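Local atomic coordinates of putative solute-binding component of ABC transporter (Clostridium phytofermentans, PDB entry 4YS6), a protein that binds beta-D-glucose and probably delivers sugars to an ABC transporter. Residues E68-Y73 with N91-L96. Numbering follows the deposited sequence.
Sequences EVDLQY and NGCKLL
Asp70 meets Cys93 and Asn91 within a right-handed beta-alpha-beta crossover of the periplasmic binding protein fold, in which strand 68-73, at the edge of its sheet, leads through helix 78-90 to strand 95-98. Strand 38-43 runs between the two and bonds to the backbone of Asp70, so the two segments reach each other through side chains alone, on the face that the helix covers.

The crossover helix ends in a Schellman motif. Gly92 takes the positive phi that this turn needs, a conformation in which a side chain would press on the preceding carbonyl oxygen. Beyond the turn, the small, weakly polar thiol of Cys93 suits a buried position beside Leu38 and Met88. Its SG, anti to the carbonyl carbon (chi1 -76°), comes within 4.0 Å of Asp70 CB, so the sulfur packs against the aliphatic part of the aspartate.

The carboxylate lies at the more open margin. In one of its two modelled conformers Gln72, two residues on and projecting from the same face, may offer a closer though bent polar partner, its NE2 reaching toward Asp70 OD1 from out of the carboxylate plane. With CG anti to the backbone N, Asp70 carries its carboxylate outward to the side of Asn91, whose polar amide suits the exposed helix end. The two side chains cross at about a right angle, with carboxylate and amide planes 34° apart. Asp70 OD2 lies 3.7 Å from Asn91 ND2, too long for a hydrogen bond, though a weak electrostatic attraction is plausible.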
# COMPACT_ATOMS: atom_id res chain seq x y z
N GLU A 68 -25.85 -7.87 -4.41
CA GLU A 68 -25.40 -9.12 -3.82
C GLU A 68 -23.89 -9.17 -4.03
O GLU A 68 -23.37 -8.58 -4.99
CB GLU A 68 -26.08 -10.34 -4.44
CG GLU A 68 -27.58 -10.43 -4.20
CD GLU A 68 -27.93 -10.78 -2.76
OE1 GLU A 68 -27.00 -10.93 -1.93
OE2 GLU A 68 -29.14 -10.92 -2.46
N VAL A 69 -23.19 -9.83 -3.11
CA VAL A 69 -21.72 -9.77 -3.10
C VAL A 69 -21.08 -11.13 -2.99
O VAL A 69 -21.47 -11.94 -2.16
CB VAL A 69 -21.22 -8.92 -1.93
CG1 VAL A 69 -19.71 -8.84 -1.93
CG2 VAL A 69 -21.80 -7.52 -2.00
N ASP A 70 -20.08 -11.37 -3.83
CA ASP A 70 -19.23 -12.56 -3.74
C ASP A 70 -17.82 -12.09 -3.40
O ASP A 70 -17.06 -11.68 -4.28
CB ASP A 70 -19.25 -13.32 -5.06
CG ASP A 70 -18.43 -14.62 -5.01
OD1 ASP A 70 -17.89 -14.97 -3.94
OD2 ASP A 70 -18.34 -15.29 -6.06
N LEU A 71 -17.52 -12.09 -2.10
CA LEU A 71 -16.22 -11.63 -1.59
C LEU A 71 -15.29 -12.81 -1.32
O LEU A 71 -15.64 -13.73 -0.59
CB LEU A 71 -16.43 -10.83 -0.31
CG LEU A 71 -15.19 -10.46 0.49
CD1 LEU A 71 -14.31 -9.50 -0.30
CD2 LEU A 71 -15.58 -9.86 1.82
N GLN A 72 -14.10 -12.79 -1.90
CA GLN A 72 -13.14 -13.86 -1.68
C GLN A 72 -11.74 -13.30 -1.49
O GLN A 72 -11.38 -12.27 -2.09
CB GLN A 72 -13.15 -14.86 -2.83
CG GLN A 72 -14.49 -15.57 -2.99
CD GLN A 72 -14.45 -16.66 -4.03
OE1 GLN A 72 -13.66 -17.59 -3.92
NE2 GLN A 72 -15.30 -16.55 -5.05
N TYR A 73 -10.99 -13.98 -0.63
CA TYR A 73 -9.59 -13.66 -0.33
C TYR A 73 -8.69 -14.78 -0.82
O TYR A 73 -9.02 -15.95 -0.65
CB TYR A 73 -9.35 -13.48 1.17
CG TYR A 73 -9.98 -12.25 1.75
CD1 TYR A 73 -11.32 -12.23 2.09
CD2 TYR A 73 -9.24 -11.11 1.95
CE1 TYR A 73 -11.91 -11.10 2.63
CE2 TYR A 73 -9.81 -9.96 2.49
CZ TYR A 73 -11.14 -9.96 2.81
OH TYR A 73 -11.73 -8.84 3.35
N ASN A 91 -20.38 -17.86 -11.58
CA ASN A 91 -21.53 -17.66 -10.71
C ASN A 91 -22.41 -16.51 -11.15
O ASN A 91 -23.43 -16.23 -10.50
CB ASN A 91 -21.08 -17.42 -9.27
CG ASN A 91 -20.40 -18.61 -8.67
OD1 ASN A 91 -20.63 -19.75 -9.09
ND2 ASN A 91 -19.57 -18.37 -7.66
N GLY A 92 -22.02 -15.83 -12.22
CA GLY A 92 -22.85 -14.78 -12.79
C GLY A 92 -22.60 -13.38 -12.25
O GLY A 92 -23.48 -12.52 -12.35
N CYS A 93 -21.43 -13.13 -11.68
CA CYS A 93 -21.08 -11.77 -11.29
C CYS A 93 -21.16 -10.87 -12.52
O CYS A 93 -20.73 -11.25 -13.60
CB CYS A 93 -19.68 -11.70 -10.68
SG CYS A 93 -19.58 -12.33 -8.96
N LYS A 94 -21.74 -9.69 -12.34
CA LYS A 94 -21.99 -8.76 -13.44
C LYS A 94 -20.91 -7.67 -13.53
O LYS A 94 -20.84 -6.96 -14.51
CB LYS A 94 -23.36 -8.10 -13.27
CG LYS A 94 -24.53 -9.08 -13.29
CD LYS A 94 -24.76 -9.62 -14.69
CE LYS A 94 -25.89 -10.64 -14.73
NZ LYS A 94 -25.50 -11.91 -14.06
N LEU A 95 -20.09 -7.57 -12.49
CA LEU A 95 -19.04 -6.57 -12.36
C LEU A 95 -18.01 -7.14 -11.39
O LEU A 95 -18.39 -7.81 -10.40
CB LEU A 95 -19.59 -5.23 -11.86
CG LEU A 95 -18.67 -4.01 -11.77
CD1 LEU A 95 -19.48 -2.71 -11.94
CD2 LEU A 95 -17.88 -3.95 -10.44
N LEU A 96 -16.73 -6.89 -11.66
CA LEU A 96 -15.65 -7.36 -10.79
C LEU A 96 -14.87 -6.20 -10.21
O LEU A 96 -14.43 -5.31 -10.93
CB LEU A 96 -14.69 -8.25 -11.56
CG LEU A 96 -15.33 -9.50 -12.18
CD1 LEU A 96 -14.40 -10.11 -13.23
CD2 LEU A 96 -15.64 -10.50 -11.08